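CzcP cation efflux P1-ATPase (Ralstonia metallidurans, PDB 4U9R) probably pumps zinc, and related divalent metals such as cadmium and cobalt, out of the cell at the expense of ATP, here represented by its N-terminal metal-binding extension. Local coordinates at residues S124-E136 against A143-I157. Sequence-based numbering, arbitrary orientation.
With CD (cadmium ion), chain B.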
ATOM      1  N   SER A 124      -7.271  -3.243 -17.960  1.00 82.08           N
ATOM      2  CA  SER A 124      -6.094  -3.700 -18.706  1.00 80.47           C
ATOM      3  C   SER A 124      -5.302  -2.555 -19.325  1.00 74.75           C
ATOM      4  O   SER A 124      -4.087  -2.663 -19.488  1.00 68.96           O
ATOM      5  CB  SER A 124      -6.490  -4.698 -19.806  1.00 85.01           C
ATOM      6  OG  SER A 124      -6.898  -5.940 -19.253  1.00 85.34           O
ATOM      7  N   GLN A 125      -5.983  -1.474 -19.697  1.00 77.54           N
ATOM      8  CA  GLN A 125      -5.292  -0.311 -20.263  1.00 80.84           C
ATOM      9  C   GLN A 125      -4.407   0.352 -19.218  1.00 79.91           C
ATOM     10  O   GLN A 125      -3.321   0.842 -19.541  1.00 86.95           O
ATOM     11  CB  GLN A 125      -6.281   0.717 -20.838  1.00 82.12           C
ATOM     12  CG  GLN A 125      -6.682   0.446 -22.287  1.00 85.76           C
ATOM     13  CD  GLN A 125      -7.954   1.172 -22.711  1.00 78.21           C
ATOM     14  OE1 GLN A 125      -8.190   2.318 -22.331  1.00 74.82           O
ATOM     15  NE2 GLN A 125      -8.780   0.498 -23.507  1.00 81.56           N
ATOM     16  N   LEU A 126      -4.886   0.383 -17.973  1.00 75.90           N
ATOM     17  CA  LEU A 126      -4.110   0.936 -16.855  1.00 66.77           C
ATOM     18  C   LEU A 126      -2.877   0.064 -16.583  1.00 63.40           C
ATOM     19  O   LEU A 126      -1.755   0.575 -16.593  1.00 67.33           O
ATOM     20  CB  LEU A 126      -4.987   1.088 -15.609  1.00 57.98           C
ATOM     21  CG  LEU A 126      -5.933   2.296 -15.665  1.00 58.95           C
ATOM     22  CD1 LEU A 126      -6.992   2.232 -14.571  1.00 54.85           C
ATOM     23  CD2 LEU A 126      -5.171   3.618 -15.607  1.00 55.53           C
ATOM     24  N   ARG A 127      -3.080  -1.244 -16.416  1.00 64.55           N
ATOM     25  CA  ARG A 127      -1.969  -2.187 -16.214  1.00 75.74           C
ATOM     26  C   ARG A 127      -0.835  -2.004 -17.222  1.00 81.67           C
ATOM     27  O   ARG A 127       0.338  -2.052 -16.848  1.00 90.44           O
ATOM     28  CB  ARG A 127      -2.457  -3.639 -16.241  1.00 79.08           C
ATOM     29  CG  ARG A 127      -3.174  -4.074 -14.971  1.00 83.59           C
ATOM     30  CD  ARG A 127      -3.495  -5.564 -14.967  1.00 87.30           C
ATOM     31  NE  ARG A 127      -4.894  -5.834 -15.290  1.00 94.73           N
ATOM     32  CZ  ARG A 127      -5.913  -5.726 -14.435  1.00101.81           C
ATOM     33  NH1 ARG A 127      -5.713  -5.341 -13.179  1.00104.52           N
ATOM     34  NH2 ARG A 127      -7.151  -5.998 -14.839  1.00104.43           N
ATOM     35  N   ALA A 128      -1.186  -1.766 -18.485  1.00 83.31           N
ATOM     36  CA  ALA A 128      -0.209  -1.687 -19.575  1.00 82.28           C
ATOM     37  C   ALA A 128       0.606  -0.390 -19.612  1.00 87.02           C
ATOM     38  O   ALA A 128       1.599  -0.307 -20.343  1.00 86.28           O
ATOM     39  CB  ALA A 128      -0.904  -1.900 -20.910  1.00 82.93           C
ATOM     40  N   LEU A 129       0.201   0.618 -18.838  1.00 88.38           N
ATOM     41  CA  LEU A 129       0.971   1.864 -18.741  1.00 87.60           C
ATOM     42  C   LEU A 129       2.323   1.611 -18.055  1.00 91.56           C
ATOM     43  O   LEU A 129       2.435   0.703 -17.231  1.00 80.67           O
ATOM     44  CB  LEU A 129       0.184   2.922 -17.969  1.00 87.77           C
ATOM     45  CG  LEU A 129      -1.139   3.360 -18.594  1.00 89.45           C
ATOM     46  CD1 LEU A 129      -2.047   4.009 -17.562  1.00 89.22           C
ATOM     47  CD2 LEU A 129      -0.887   4.297 -19.763  1.00 92.13           C
ATOM     48  N   PRO A 130       3.345   2.434 -18.370  1.00101.01           N
ATOM     49  CA  PRO A 130       4.734   2.106 -18.016  1.00103.51           C
ATOM     50  C   PRO A 130       5.069   1.938 -16.517  1.00104.69           C
ATOM     51  O   PRO A 130       6.090   1.316 -16.208  1.00106.97           O
ATOM     52  CB  PRO A 130       5.539   3.282 -18.604  1.00105.31           C
ATOM     53  CG  PRO A 130       4.625   3.964 -19.564  1.00103.37           C
ATOM     54  CD  PRO A 130       3.254   3.764 -19.005  1.00104.47           C
ATOM     55  N   GLY A 131       4.245   2.465 -15.604  1.00 97.06           N
ATOM     56  CA  GLY A 131       4.578   2.450 -14.164  1.00 87.61           C
ATOM     57  C   GLY A 131       3.547   1.858 -13.212  1.00 76.55           C
ATOM     58  O   GLY A 131       3.668   1.991 -11.994  1.00 67.45           O
ATOM     59  N   VAL A 132       2.545   1.187 -13.757  1.00 69.12           N
ATOM     60  CA  VAL A 132       1.447   0.677 -12.953  1.00 69.25           C
ATOM     61  C   VAL A 132       1.742  -0.740 -12.466  1.00 72.12           C
ATOM     62  O   VAL A 132       2.333  -1.539 -13.195  1.00 68.74           O
ATOM     63  CB  VAL A 132       0.131   0.706 -13.759  1.00 67.41           C
ATOM     64  CG1 VAL A 132      -0.980  -0.043 -13.042  1.00 68.15           C
ATOM     65  CG2 VAL A 132      -0.278   2.145 -14.026  1.00 68.61           C
ATOM     66  N   ILE A 133       1.303  -1.040 -11.240  1.00 69.92           N
ATOM     67  CA  ILE A 133       1.533  -2.335 -10.601  1.00 69.67           C
ATOM     68  C   ILE A 133       0.247  -3.131 -10.455  1.00 68.74           C
ATOM     69  O   ILE A 133       0.157  -4.256 -10.925  1.00 79.04           O
ATOM     70  CB  ILE A 133       2.159  -2.141  -9.198  1.00 75.27           C
ATOM     71  CG1 ILE A 133       3.550  -1.516  -9.327  1.00 79.32           C
ATOM     72  CG2 ILE A 133       2.254  -3.469  -8.447  1.00 78.19           C
ATOM     73  CD1 ILE A 133       3.963  -0.721  -8.109  1.00 81.81           C
ATOM     74  N   GLU A 134      -0.725  -2.541  -9.770  1.00 71.59           N
ATOM     75  CA  GLU A 134      -2.026  -3.156  -9.507  1.00 78.67           C
ATOM     76  C   GLU A 134      -3.089  -2.164  -9.980  1.00 75.18           C
ATOM     77  O   GLU A 134      -2.880  -0.955  -9.889  1.00 68.17           O
ATOM     78  CB  GLU A 134      -2.179  -3.445  -7.998  1.00 86.13           C
ATOM     79  CG  GLU A 134      -3.511  -4.063  -7.569  1.00 93.59           C
ATOM     80  CD  GLU A 134      -3.698  -4.093  -6.054  1.00 97.51           C
ATOM     81  OE1 GLU A 134      -3.586  -5.194  -5.461  1.00 96.01           O
ATOM     82  OE2 GLU A 134      -3.958  -3.019  -5.455  1.00 93.85           O
ATOM     83  N   ALA A 135      -4.205  -2.677 -10.501  1.00 78.15           N
ATOM     84  CA  ALA A 135      -5.294  -1.837 -11.013  1.00 75.02           C
ATOM     85  C   ALA A 135      -6.613  -2.588 -10.974  1.00 80.93           C
ATOM     86  O   ALA A 135      -6.684  -3.726 -11.423  1.00 82.44           O
ATOM     87  CB  ALA A 135      -4.993  -1.387 -12.426  1.00 78.72           C
ATOM     88  N   GLU A 136      -7.649  -1.938 -10.439  1.00 88.42           N
ATOM     89  CA  GLU A 136      -8.945  -2.569 -10.168  1.00 98.33           C
ATOM     90  C   GLU A 136     -10.081  -1.571 -10.404  1.00106.38           C
ATOM     91  O   GLU A 136     -10.410  -0.770  -9.517  1.00111.75           O
ATOM     92  CB  GLU A 136      -9.013  -3.051  -8.710  1.00105.86           C
ATOM     93  CG  GLU A 136      -8.129  -4.244  -8.357  1.00105.52           C
ATOM     94  CD  GLU A 136      -8.825  -5.590  -8.478  1.00109.50           C
ATOM     95  OE1 GLU A 136     -10.062  -5.627  -8.654  1.00111.00           O
ATOM     96  OE2 GLU A 136      -8.123  -6.621  -8.384  1.00108.31           O
ATOM     97  N   ALA A 143     -11.719   3.764 -10.028  1.00 71.87           N
ATOM     98  CA  ALA A 143     -10.423   3.177 -10.378  1.00 73.57           C
ATOM     99  C   ALA A 143      -9.491   3.151  -9.159  1.00 71.89           C
ATOM    100  O   ALA A 143      -9.166   4.204  -8.611  1.00 64.84           O
ATOM    101  CB  ALA A 143      -9.780   3.958 -11.523  1.00 69.04           C
ATOM    102  N   ARG A 144      -9.070   1.944  -8.768  1.00 79.54           N
ATOM    103  CA  ARG A 144      -8.130   1.703  -7.656  1.00 78.14           C
ATOM    104  C   ARG A 144      -6.781   1.264  -8.228  1.00 71.40           C
ATOM    105  O   ARG A 144      -6.613   0.103  -8.585  1.00 64.92           O
ATOM    106  CB  ARG A 144      -8.686   0.599  -6.744  1.00 84.63           C
ATOM    107  CG  ARG A 144      -7.718   0.051  -5.692  1.00 94.02           C
ATOM    108  CD  ARG A 144      -8.170  -1.300  -5.142  1.00 94.23           C
ATOM    109  NE  ARG A 144      -7.515  -1.597  -3.873  1.00 94.31           N
ATOM    110  CZ  ARG A 144      -7.821  -1.018  -2.710  1.00102.29           C
ATOM    111  NH1 ARG A 144      -8.784  -0.106  -2.636  1.00104.25           N
ATOM    112  NH2 ARG A 144      -7.161  -1.348  -1.607  1.00106.65           N
ATOM    113  N   VAL A 145      -5.822   2.181  -8.299  1.00 69.33           N
ATOM    114  CA  VAL A 145      -4.522   1.894  -8.922  1.00 70.50           C
ATOM    115  C   VAL A 145      -3.369   2.025  -7.903  1.00 70.57           C
ATOM    116  O   VAL A 145      -3.503   2.680  -6.857  1.00 69.69           O
ATOM    117  CB  VAL A 145      -4.293   2.791 -10.174  1.00 70.05           C
ATOM    118  CG1 VAL A 145      -4.219   4.258  -9.801  1.00 75.15           C
ATOM    119  CG2 VAL A 145      -3.046   2.399 -10.946  1.00 67.08           C
ATOM    120  N   GLU A 146      -2.260   1.357  -8.199  1.00 64.82           N
ATOM    121  CA  GLU A 146      -1.041   1.481  -7.416  1.00 62.15           C
ATOM    122  C   GLU A 146       0.110   1.563  -8.384  1.00 59.33           C
ATOM    123  O   GLU A 146       0.144   0.799  -9.349  1.00 64.10           O
ATOM    124  CB  GLU A 146      -0.885   0.275  -6.499  1.00 69.46           C
ATOM    125  CG  GLU A 146       0.452   0.213  -5.755  1.00 69.10           C
ATOM    126  CD  GLU A 146       0.295  -0.251  -4.325  1.00 68.93           C
ATOM    127  OE1 GLU A 146      -0.811  -0.672  -3.948  1.00 73.60           O
ATOM    128  OE2 GLU A 146       1.281  -0.164  -3.575  1.00 62.24           O
ATOM    129  N   PHE A 147       1.044   2.479  -8.145  1.00 54.49           N
ATOM    130  CA  PHE A 147       2.094   2.735  -9.120  1.00 56.53           C
ATOM    131  C   PHE A 147       3.476   3.071  -8.565  1.00 62.39           C
ATOM    132  O   PHE A 147       3.618   3.548  -7.445  1.00 64.74           O
ATOM    133  CB  PHE A 147       1.653   3.849 -10.081  1.00 54.16           C
ATOM    134  CG  PHE A 147       1.213   5.112  -9.403  1.00 49.86           C
ATOM    135  CD1 PHE A 147      -0.065   5.224  -8.898  1.00 49.91           C
ATOM    136  CD2 PHE A 147       2.062   6.203  -9.308  1.00 53.44           C
ATOM    137  CE1 PHE A 147      -0.485   6.391  -8.291  1.00 50.01           C
ATOM    138  CE2 PHE A 147       1.658   7.379  -8.694  1.00 50.31           C
ATOM    139  CZ  PHE A 147       0.379   7.473  -8.183  1.00 52.09           C
ATOM    140  N   ASP A 148       4.480   2.835  -9.411  1.00 63.25           N
ATOM    141  CA  ASP A 148       5.882   3.053  -9.104  1.00 66.49           C
ATOM    142  C   ASP A 148       6.269   4.506  -9.417  1.00 70.01           C
ATOM    143  O   ASP A 148       6.434   4.882 -10.577  1.00 68.08           O
ATOM    144  CB  ASP A 148       6.740   2.052  -9.902  1.00 69.70           C
ATOM    145  CG  ASP A 148       8.243   2.261  -9.719  1.00 72.64           C
ATOM    146  OD1 ASP A 148       8.663   3.249  -9.081  1.00 70.60           O
ATOM    147  OD2 ASP A 148       9.009   1.425 -10.240  1.00 80.21           O
ATOM    148  N   ASN A 149       6.426   5.299  -8.357  1.00 73.18           N
ATOM    149  CA  ASN A 149       6.723   6.730  -8.442  1.00 73.68           C
ATOM    150  C   ASN A 149       8.012   7.116  -9.164  1.00 77.04           C
ATOM    151  O   ASN A 149       8.216   8.295  -9.459  1.00 75.69           O
ATOM    152  CB  ASN A 149       6.782   7.332  -7.033  1.00 73.70           C
ATOM    153  CG  ASN A 149       5.415   7.548  -6.425  1.00 74.10           C
ATOM    154  OD1 ASN A 149       4.419   7.674  -7.131  1.00 75.01           O
ATOM    155  ND2 ASN A 149       5.365   7.616  -5.098  1.00 72.81           N
ATOM    156  N   ASP A 150       8.903   6.155  -9.394  1.00 80.95           N
ATOM    157  CA  ASP A 150      10.142   6.429 -10.118  1.00 88.66           C
ATOM    158  C   ASP A 150       9.946   6.251 -11.625  1.00 93.42           C
ATOM    159  O   ASP A 150      10.741   6.762 -12.418  1.00 90.48           O
ATOM    160  CB  ASP A 150      11.296   5.545  -9.609  1.00 92.59           C
ATOM    161  CG  ASP A 150      11.760   5.921  -8.196  1.00 94.09           C
ATOM    162  OD1 ASP A 150      11.864   7.130  -7.885  1.00 99.64           O
ATOM    163  OD2 ASP A 150      12.033   5.001  -7.398  1.00 90.24           O
ATOM    164  N   ARG A 151       8.895   5.530 -12.015  1.00 98.03           N
ATOM    165  CA  ARG A 151       8.568   5.339 -13.431  1.00100.15           C
ATOM    166  C   ARG A 151       7.458   6.277 -13.906  1.00 98.18           C
ATOM    167  O   ARG A 151       7.523   6.785 -15.025  1.00109.23           O
ATOM    168  CB  ARG A 151       8.191   3.880 -13.714  1.00101.47           C
ATOM    169  CG  ARG A 151       9.379   2.990 -14.060  1.00102.97           C
ATOM    170  CD  ARG A 151       9.089   1.531 -13.740  1.00106.70           C
ATOM    171  NE  ARG A 151       9.958   0.604 -14.470  1.00109.19           N
ATOM    172  CZ  ARG A 151       9.596  -0.140 -15.519  1.00112.55           C
ATOM    173  NH1 ARG A 151       8.358  -0.099 -16.008  1.00108.70           N
ATOM    174  NH2 ARG A 151      10.489  -0.945 -16.091  1.00114.05           N
ATOM    175  N   ILE A 152       6.450   6.503 -13.067  1.00 90.79           N
ATOM    176  CA  ILE A 152       5.262   7.274 -13.457  1.00 88.67           C
ATOM    177  C   ILE A 152       4.740   8.063 -12.254  1.00 83.91           C
ATOM    178  O   ILE A 152       5.052   7.731 -11.113  1.00 88.98           O
ATOM    179  CB  ILE A 152       4.165   6.319 -14.007  1.00 94.04           C
ATOM    180  CG1 ILE A 152       4.587   5.690 -15.347  1.00103.47           C
ATOM    181  CG2 ILE A 152       2.823   7.013 -14.201  1.00 95.73           C
ATOM    182  CD1 ILE A 152       4.746   6.657 -16.509  1.00105.54           C
ATOM    183  N   SER A 153       3.983   9.126 -12.518  1.00 76.17           N
ATOM    184  CA  SER A 153       3.247   9.850 -11.478  1.00 75.72           C
ATOM    185  C   SER A 153       1.738   9.757 -11.732  1.00 74.29           C
ATOM    186  O   SER A 153       1.305   9.185 -12.724  1.00 74.20           O
ATOM    187  CB  SER A 153       3.687  11.320 -11.427  1.00 76.43           C
ATOM    188  OG  SER A 153       3.298  12.020 -12.600  1.00 78.91           O
ATOM    189  N   ALA A 154       0.948  10.331 -10.830  1.00 73.42           N
ATOM    190  CA  ALA A 154      -0.505  10.372 -10.976  1.00 78.48           C
ATOM    191  C   ALA A 154      -0.956  11.352 -12.074  1.00 82.23           C
ATOM    192  O   ALA A 154      -1.982  11.127 -12.727  1.00 87.55           O
ATOM    193  CB  ALA A 154      -1.156  10.732  -9.649  1.00 80.17           C
ATOM    194  N   ALA A 155      -0.202  12.433 -12.275  1.00 77.83           N
ATOM    195  CA  ALA A 155      -0.487  13.377 -13.355  1.00 72.22           C
ATOM    196  C   ALA A 155      -0.386  12.650 -14.686  1.00 71.78           C
ATOM    197  O   ALA A 155      -1.267  12.771 -15.524  1.00 73.26           O
ATOM    198  CB  ALA A 155       0.468  14.561 -13.309  1.00 72.09           C
ATOM    199  N   GLY A 156       0.678  11.870 -14.852  1.00 71.84           N
ATOM    200  CA  GLY A 156       0.847  11.001 -16.008  1.00 73.60           C
ATOM    201  C   GLY A 156      -0.206   9.907 -16.181  1.00 80.29           C
ATOM    202  O   GLY A 156      -0.444   9.466 -17.317  1.00 80.49           O
ATOM    203  N   ILE A 157      -0.803   9.448 -15.069  1.00 75.03           N
ATOM    204  CA  ILE A 157      -1.955   8.533 -15.098  1.00 74.09           C
ATOM    205  C   ILE A 157      -3.193   9.242 -15.626  1.00 69.60           C
ATOM    206  O   ILE A 157      -3.906   8.687 -16.464  1.00 55.81           O
ATOM    207  CB  ILE A 157      -2.341   7.958 -13.698  1.00 78.13           C
ATOM    208  CG1 ILE A 157      -1.175   7.196 -13.045  1.00 77.76           C
ATOM    209  CG2 ILE A 157      -3.573   7.055 -13.804  1.00 72.85           C
ATOM    210  CD1 ILE A 157      -0.439   6.241 -13.962  1.00 79.77           C
TER
HETATM  211 CD    CD B 301       0.237   0.734  -1.959  1.00 49.38          CD
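The antiparallel hairpin of strands 132-137 and 142-148, in the second of the two three-stranded sheets of this ferredoxin-like extension, carries a classic beta bulge opposite the cadmium ligand E146. I133 and E134 both face E146: its carbonyl O takes I133 N at 2.9 Å and, weakly, E134 N, while E146 N returns a bond to E134 O. E136 and R144 form a further hydrogen-bonded pair. On the face carrying V132, A135 and V145, V132 CG1 lies 3.8 Å from V145 CG2, the two side chains crossing at about a right angle; V132 CG2 meets I157 CD1 of helix 154-162, and L126 CD2 of helix 116-127 touches I157 CG2, joining the two helices on this face. The other face holds E134, E136, R144 and E146. E146 reaches cadmium because its CG stands trans to the main-chain N (chi1 173°) and the chain then bends at chi2; both oxygens bind, OE2 at 2.1 Å and OE1 at 2.6 Å. D42, C44 and H105 complete the site, and R47 also bonds E146 OE2. E134 OE2 stays 4.1 Å from R144 NE, beyond a salt bridge; the R144 guanidinium pairs with D39. At the hairpin's open end, where the type I turn L129-V132 enters the strand, D148 N bonds G131 O at 2.8 Å, and R151 NH1 meets P130 O at the guanidinium edge, 2.7 Å away. Firm bonds from I133 N and to E134 O thus hold the backbone of a bidentate metal ligand, whose charge cadmium and R47 would help offset.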